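Local coordinates for protein AcrH (Aeromonas hydrophila, PDB 3WXX) that probably acts as a type III secretion chaperone, binding the translocator AopB in a complex and keeping its membrane-inserting hairpins ready for translocon assembly, at residues D20-T23 against D24-E27; H42-A45 against H46-F49; L29-L32 against G33-Y37. The protein carries 1 engineered substitution. All coordinates share one frame; numbering follows the deposited sequence.

Interaction 1 of 3, residues D20-T23 against D24-E27; sequences DVST and DTLE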
loop_
_atom_site.group_PDB
_atom_site.type_symbol
_atom_site.label_atom_id
_atom_site.label_comp_id
_atom_site.label_asym_id
_atom_site.label_seq_id
_atom_site.Cartn_x
_atom_site.Cartn_y
_atom_site.Cartn_z
ATOM N N ASP A 20 -10.113 17.729 -6.370
ATOM C CA ASP A 20 -10.906 18.396 -5.334
ATOM C C ASP A 20 -11.946 17.445 -4.764
ATOM O O ASP A 20 -13.145 17.654 -4.932
ATOM C CB ASP A 20 -11.563 19.665 -5.878
ATOM C CG ASP A 20 -10.624 20.861 -5.854
ATOM O OD1 ASP A 20 -10.245 21.291 -4.737
ATOM O OD2 ASP A 20 -10.284 21.389 -6.947
ATOM N N VAL A 21 -11.477 16.383 -4.109
ATOM C CA VAL A 21 -12.354 15.489 -3.352
ATOM C C VAL A 21 -12.297 15.883 -1.876
ATOM O O VAL A 21 -11.223 16.012 -1.318
ATOM C CB VAL A 21 -11.959 14.026 -3.543
ATOM C CG1 VAL A 21 -12.738 13.149 -2.599
ATOM C CG2 VAL A 21 -12.223 13.599 -4.962
ATOM N N SER A 22 -13.448 16.125 -1.264
ATOM C CA SER A 22 -13.491 16.657 0.113
ATOM C C SER A 22 -13.139 15.597 1.138
ATOM O O SER A 22 -13.258 14.409 0.863
ATOM C CB SER A 22 -14.891 17.212 0.429
ATOM O OG SER A 22 -15.905 16.292 0.055
ATOM N N THR A 23 -12.787 16.034 2.342
ATOM C CA THR A 23 -12.566 15.113 3.461
ATOM C C THR A 23 -13.844 14.336 3.776
ATOM O O THR A 23 -13.804 13.159 4.133
ATOM C CB THR A 23 -12.118 15.851 4.737
ATOM O OG1 THR A 23 -11.062 16.758 4.408
ATOM C CG2 THR A 23 -11.616 14.870 5.788
ATOM N N ASP A 24 -14.980 14.993 3.607
ATOM C CA ASP A 24 -16.240 14.389 3.959
ATOM C C ASP A 24 -16.751 13.441 2.888
ATOM O O ASP A 24 -17.498 12.514 3.209
ATOM C CB ASP A 24 -17.277 15.472 4.314
ATOM C CG ASP A 24 -16.973 16.164 5.656
ATOM O OD1 ASP A 24 -16.811 15.460 6.676
ATOM O OD2 ASP A 24 -16.900 17.410 5.693
ATOM N N THR A 25 -16.408 13.649 1.621
ATOM C CA THR A 25 -16.801 12.648 0.615
ATOM C C THR A 25 -15.987 11.358 0.802
ATOM O O THR A 25 -16.499 10.232 0.647
ATOM C CB THR A 25 -16.620 13.138 -0.829
ATOM O OG1 THR A 25 -17.262 14.407 -1.007
ATOM C CG2 THR A 25 -17.238 12.140 -1.794
ATOM N N LEU A 26 -14.711 11.533 1.135
ATOM C CA LEU A 26 -13.802 10.409 1.332
ATOM C C LEU A 26 -14.257 9.609 2.541
ATOM O O LEU A 26 -14.308 8.372 2.506
ATOM C CB LEU A 26 -12.394 10.926 1.551
ATOM C CG LEU A 26 -11.257 10.216 0.839
ATOM C CD1 LEU A 26 -11.465 10.132 -0.662
ATOM C CD2 LEU A 26 -9.979 10.970 1.120
ATOM N N GLU A 27 -14.643 10.327 3.593
ATOM C CA GLU A 27 -15.189 9.683 4.781
ATOM C C GLU A 27 -16.435 8.912 4.525
ATOM O O GLU A 27 -16.692 7.920 5.204
ATOM C CB GLU A 27 -15.458 10.678 5.876
ATOM C CG GLU A 27 -14.249 10.881 6.754
ATOM C CD GLU A 27 -13.948 9.651 7.572
ATOM O OE1 GLU A 27 -14.880 8.853 7.846
ATOM O OE2 GLU A 27 -12.774 9.517 7.928
#

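Interaction 2 of 3, residues H42-A45 against H46-F49; sequences HDEA and HKIF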
loop_
_atom_site.group_PDB
_atom_site.type_symbol
_atom_site.label_atom_id
_atom_site.label_comp_id
_atom_site.label_asym_id
_atom_site.label_seq_id
_atom_site.Cartn_x
_atom_site.Cartn_y
_atom_site.Cartn_z
ATOM N N HIS A 42 -16.956 -8.984 1.632
ATOM C CA HIS A 42 -15.521 -8.705 1.643
ATOM C C HIS A 42 -14.947 -8.317 0.316
ATOM O O HIS A 42 -14.079 -7.437 0.230
ATOM C CB HIS A 42 -14.771 -9.920 2.117
ATOM C CG HIS A 42 -15.118 -10.307 3.501
ATOM N ND1 HIS A 42 -15.439 -11.594 3.849
ATOM C CD2 HIS A 42 -15.232 -9.572 4.625
ATOM C CE1 HIS A 42 -15.699 -11.644 5.144
ATOM N NE2 HIS A 42 -15.592 -10.427 5.634
ATOM N N ASP A 43 -15.437 -8.971 -0.722
ATOM C CA ASP A 43 -14.985 -8.696 -2.066
ATOM C C ASP A 43 -15.345 -7.265 -2.490
ATOM O O ASP A 43 -14.531 -6.556 -3.067
ATOM C CB ASP A 43 -15.609 -9.707 -3.017
ATOM C CG ASP A 43 -14.846 -9.839 -4.261
ATOM O OD1 ASP A 43 -13.834 -10.579 -4.231
ATOM O OD2 ASP A 43 -15.246 -9.158 -5.237
ATOM N N GLU A 44 -16.559 -6.846 -2.151
ATOM C CA GLU A 44 -17.024 -5.512 -2.461
ATOM C C GLU A 44 -16.295 -4.488 -1.588
ATOM O O GLU A 44 -15.940 -3.403 -2.060
ATOM C CB GLU A 44 -18.550 -5.451 -2.260
ATOM C CG GLU A 44 -19.225 -4.099 -2.534
ATOM C CD GLU A 44 -19.172 -3.653 -3.992
ATOM O OE1 GLU A 44 -18.823 -4.475 -4.895
ATOM O OE2 GLU A 44 -19.473 -2.461 -4.224
ATOM N N ALA A 45 -16.088 -4.823 -0.316
ATOM C CA ALA A 45 -15.320 -3.958 0.591
ATOM C C ALA A 45 -13.882 -3.793 0.065
ATOM O O ALA A 45 -13.360 -2.673 0.034
ATOM C CB ALA A 45 -15.315 -4.502 2.003
ATOM N N HIS A 46 -13.273 -4.896 -0.371
ATOM C CA HIS A 46 -11.960 -4.817 -0.993
ATOM C C HIS A 46 -11.911 -3.781 -2.110
ATOM O O HIS A 46 -11.014 -2.964 -2.140
ATOM C CB HIS A 46 -11.507 -6.172 -1.496
ATOM C CG HIS A 46 -10.105 -6.176 -2.005
ATOM N ND1 HIS A 46 -9.808 -6.262 -3.341
ATOM C CD2 HIS A 46 -8.922 -6.062 -1.367
ATOM C CE1 HIS A 46 -8.505 -6.212 -3.503
ATOM N NE2 HIS A 46 -7.940 -6.107 -2.319
ATOM N N LYS A 47 -12.880 -3.795 -3.014
ATOM C CA LYS A 47 -12.900 -2.839 -4.125
ATOM C C LYS A 47 -12.981 -1.407 -3.641
ATOM O O LYS A 47 -12.371 -0.508 -4.244
ATOM C CB LYS A 47 -14.067 -3.122 -5.076
ATOM C CG LYS A 47 -13.850 -4.334 -5.983
ATOM C CD LYS A 47 -15.155 -4.860 -6.574
ATOM C CE LYS A 47 -15.077 -6.351 -6.890
ATOM N NZ LYS A 47 -16.408 -7.005 -6.733
ATOM N N ILE A 48 -13.747 -1.182 -2.579
ATOM C CA ILE A 48 -13.873 0.157 -2.000
ATOM C C ILE A 48 -12.550 0.609 -1.409
ATOM O O ILE A 48 -12.019 1.675 -1.766
ATOM C CB ILE A 48 -15.010 0.224 -0.961
ATOM C CG1 ILE A 48 -16.353 0.068 -1.666
ATOM C CG2 ILE A 48 -15.027 1.554 -0.207
ATOM C CD1 ILE A 48 -17.457 -0.367 -0.742
ATOM N N PHE A 49 -11.957 -0.227 -0.581
ATOM C CA PHE A 49 -10.644 0.123 -0.045
ATOM C C PHE A 49 -9.556 0.319 -1.124
ATOM O O PHE A 49 -8.668 1.170 -0.956
ATOM C CB PHE A 49 -10.235 -0.847 1.045
ATOM C CG PHE A 49 -10.959 -0.589 2.326
ATOM C CD1 PHE A 49 -10.641 0.519 3.087
ATOM C CD2 PHE A 49 -11.973 -1.404 2.739
ATOM C CE1 PHE A 49 -11.324 0.808 4.242
ATOM C CE2 PHE A 49 -12.661 -1.130 3.905
ATOM C CZ PHE A 49 -12.341 -0.018 4.651
#

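Interaction 3 of 3, residues L29-L32 against G33-Y37; sequences LYTL and GFNQY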
loop_
_atom_site.group_PDB
_atom_site.type_symbol
_atom_site.label_atom_id
_atom_site.label_comp_id
_atom_site.label_asym_id
_atom_site.label_seq_id
_atom_site.Cartn_x
_atom_site.Cartn_y
_atom_site.Cartn_z
ATOM N N LEU A 29 -17.145 7.391 1.712
ATOM C CA LEU A 29 -16.656 6.184 1.078
ATOM C C LEU A 29 -15.975 5.221 2.067
ATOM O O LEU A 29 -16.091 4.006 1.906
ATOM C CB LEU A 29 -15.711 6.571 -0.043
ATOM C CG LEU A 29 -15.167 5.480 -0.929
ATOM C CD1 LEU A 29 -16.273 4.675 -1.563
ATOM C CD2 LEU A 29 -14.327 6.145 -2.002
ATOM N N TYR A 30 -15.279 5.749 3.079
ATOM C CA TYR A 30 -14.703 4.889 4.108
ATOM C C TYR A 30 -15.833 4.179 4.817
ATOM O O TYR A 30 -15.779 2.969 5.019
ATOM C CB TYR A 30 -13.848 5.663 5.122
ATOM C CG TYR A 30 -13.341 4.802 6.267
ATOM C CD1 TYR A 30 -12.319 3.871 6.068
ATOM C CD2 TYR A 30 -13.894 4.881 7.529
ATOM C CE1 TYR A 30 -11.874 3.061 7.095
ATOM C CE2 TYR A 30 -13.463 4.057 8.562
ATOM C CZ TYR A 30 -12.447 3.159 8.341
ATOM O OH TYR A 30 -12.001 2.354 9.371
ATOM N N THR A 31 -16.875 4.929 5.178
ATOM C CA THR A 31 -18.040 4.363 5.881
ATOM C C THR A 31 -18.661 3.211 5.081
ATOM O O THR A 31 -18.869 2.101 5.608
ATOM C CB THR A 31 -19.120 5.411 6.137
ATOM O OG1 THR A 31 -18.552 6.540 6.778
ATOM C CG2 THR A 31 -20.191 4.869 7.048
ATOM N N LEU A 32 -18.875 3.443 3.801
ATOM C CA LEU A 32 -19.395 2.389 2.948
ATOM C C LEU A 32 -18.513 1.147 3.013
ATOM O O LEU A 32 -19.008 0.042 3.269
ATOM C CB LEU A 32 -19.505 2.872 1.506
ATOM C CG LEU A 32 -20.065 1.848 0.497
ATOM C CD1 LEU A 32 -21.427 1.322 0.927
ATOM C CD2 LEU A 32 -20.133 2.471 -0.897
ATOM N N GLY A 33 -17.206 1.333 2.811
ATOM C CA GLY A 33 -16.251 0.227 2.900
ATOM C C GLY A 33 -16.249 -0.464 4.263
ATOM O O GLY A 33 -16.285 -1.724 4.345
ATOM N N PHE A 34 -16.248 0.345 5.324
ATOM C CA PHE A 34 -16.317 -0.187 6.671
ATOM C C PHE A 34 -17.605 -1.010 6.963
ATOM O O PHE A 34 -17.555 -2.045 7.658
ATOM C CB PHE A 34 -16.239 0.985 7.631
ATOM C CG PHE A 34 -16.484 0.627 9.039
ATOM C CD1 PHE A 34 -17.762 0.574 9.517
ATOM C CD2 PHE A 34 -15.433 0.371 9.897
ATOM C CE1 PHE A 34 -17.998 0.272 10.842
ATOM C CE2 PHE A 34 -15.656 0.071 11.230
ATOM C CZ PHE A 34 -16.951 0.027 11.705
ATOM N N ASN A 35 -18.764 -0.536 6.488
ATOM C CA ASN A 35 -19.995 -1.299 6.684
ATOM C C ASN A 35 -19.948 -2.580 5.860
ATOM O O ASN A 35 -20.237 -3.668 6.373
ATOM C CB ASN A 35 -21.237 -0.513 6.300
ATOM C CG ASN A 35 -21.448 0.684 7.171
ATOM O OD1 ASN A 35 -21.051 0.705 8.314
ATOM N ND2 ASN A 35 -21.981 1.747 6.583
ATOM N N GLN A 36 -19.589 -2.460 4.589
ATOM C CA GLN A 36 -19.520 -3.641 3.755
ATOM C C GLN A 36 -18.617 -4.732 4.341
ATOM O O GLN A 36 -18.905 -5.927 4.238
ATOM C CB GLN A 36 -19.064 -3.266 2.346
ATOM C CG GLN A 36 -20.061 -2.395 1.602
ATOM C CD GLN A 36 -21.339 -3.149 1.291
ATOM O OE1 GLN A 36 -22.081 -3.527 2.206
ATOM N NE2 GLN A 36 -21.590 -3.396 0.008
ATOM N N TYR A 37 -17.500 -4.317 4.934
ATOM C CA TYR A 37 -16.580 -5.286 5.504
ATOM C C TYR A 37 -17.293 -5.983 6.644
ATOM O O TYR A 37 -17.260 -7.208 6.732
ATOM C CB TYR A 37 -15.290 -4.608 5.974
ATOM C CG TYR A 37 -14.426 -5.444 6.869
ATOM C CD1 TYR A 37 -13.691 -6.485 6.362
ATOM C CD2 TYR A 37 -14.347 -5.198 8.230
ATOM C CE1 TYR A 37 -12.904 -7.272 7.165
ATOM C CE2 TYR A 37 -13.547 -5.986 9.050
ATOM C CZ TYR A 37 -12.820 -7.019 8.515
ATOM O OH TYR A 37 -11.996 -7.806 9.308
#

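Interaction 1 of 3, residues D20-T23 against D24-E27
Ser-22 sets its OG between its own backbone N and carbonyl carbon (chi1 48°), while Thr-25 turns OG1 to the side of its backbone N (chi1 -52°); these torsions turn the two hydroxyls toward each other. Thr-25 OG1 donates to Ser-22 OG at 2.6 Å, and the same Ser-22 OG accepts Thr-25 N at 3.1 Å with an N-H...O angle of 145°. One residue thus holds the serine oxygen through both backbone and side chain. Serine suits this place because its short hydroxyl can reach an amide NH of the first turn, which has no preceding carbonyl within the helix. Regular bonding starts at once: Leu-26 N reaches Ser-22 O at 3.2 Å, and Glu-27 N reaches Thr-23 O at 3.0 Å. Beside the polar cap, Val-21 CG1 meets Leu-26 CD1 at 3.8 Å, the two side chains crossing at about a right angle; Val-21 also packs on Leu-28 of the AopB chain. Glu-27 sends its carboxylate elsewhere, to Arg-61 and to the backbone N of Met-10 of AopB. Val-21, just before the cap, and Leu-26, four residues after it, fit a hydrophobic staple, which with the Ser-22 N-cap opens helix 23-38.

Interaction 2 of 3, residues H42-A45 against H46-F49
Lys-47 runs back along the helix surface toward the preceding turn, and Asp-43 and Glu-44 come at it from different directions. The lysine chain is nearly extended, departing modestly from it at the last torsion (149°), and Lys-47 NZ meets Asp-43 OD2 at 2.9 Å, nearly along the carboxylate C-O bond. Asp-43 reaches it because its CG lies roughly opposite the backbone N (chi1 -158°), and the two side chains cross obliquely. Glu-44 instead passes Lys-47 at about a right angle, bent at its second torsion, and its OE1 stays 4.0 Å from Lys-47 NZ, a long ion pair. Its other oxygen, OE2, makes a salt bridge to Arg-29 of the AopB chain. The i to i+4 backbone bonds continue underneath, the straightest being Phe-49 N to Ala-45 O at 2.9 Å and 174°. On other faces of the helix, Ala-45, small enough for close approach, touches Cys-69 and Gln-36, His-46 lies against Leu-66, Arg-70 and Met-160 of AopB, and His-42 NE2 is hydrogen-bonded to Gly-1 N of the AopB chain. With two carboxylates near one ammonium, the arginine of AopB probably helps balance the negative charge, although the Asp-43 to Lys-47 bridge is tied to the Glu-44 to Arg-29 bridge only through the long, weak pair.

Interaction 3 of 3, residues L29-L32 against G33-Y37
Phe-34 N donates to Tyr-30 O over 2.7 Å, the shortest of four successive i to i+4 bonds here and nearly straight at 168°. Gly-33 N to Leu-29 O, Asn-35 N to Thr-31 O and Gln-36 N to Leu-32 O complete the set, and this backbone pattern puts residues four apart on the same side of the helix. Tyr-30 and Phe-34 both carry CG opposite their backbone N (chi1 175° and 172°), yet their rings do not stack. Phe-34 CB lies over one face of the Tyr-30 ring, 4.2 Å above its plane and shifted toward the rim, while Tyr-30 OH reaches Phe-34 CD2 at 4.0 Å. That hydroxyl is satisfied by Pro-7 O of the AopB chain, which suits a tyrosine: flat and apolar along its length, polar only at the far end. Arg-61 adds a cation-pi contact to the same ring. Thr-31 and Asn-35 lie side by side, pointing the same way, with Thr-31 CG2 3.6 Å from Asn-35 ND2; the threonine hydroxyl is turned back to the carbonyl of Glu-27. Leu-32 and Gln-36 are likewise side by side, Leu-32 CD1 and Gln-36 CG 4.0 Å apart, so the glutamine lends its aliphatic part to the leucine. Around the helix, Leu-29 and Leu-32 face helix 42-55, Tyr-30 touches Phe-62 and Tyr-37 touches Ala-68 of helix 60-72, and both tyrosines also pack on Leu-6 of AopB, leaving this part of helix 23-38 between two helices and the AopB chain.

Along the chain the order is interaction 1, interaction 3, interaction 2. The first two share helix 23-38, one at its opening turn and the other further along, with centres 14 Å apart; interaction 2 lies on the next helix, 42-55. Interactions 2 and 3 are close, with centres 8 Å apart, and touch directly: Ile-48 CG2 comes to 3.6 Å of Gly-33 CA, where the absence of a side chain probably helps the helices come close. Interaction 1 stays clear of interaction 2, their nearest atoms about 7 Å apart. All three lie within reach of the AopB chain, consistent with this all-helical scaffold, like those of other translocator chaperones, contacting its bound partner at several places along these two helices.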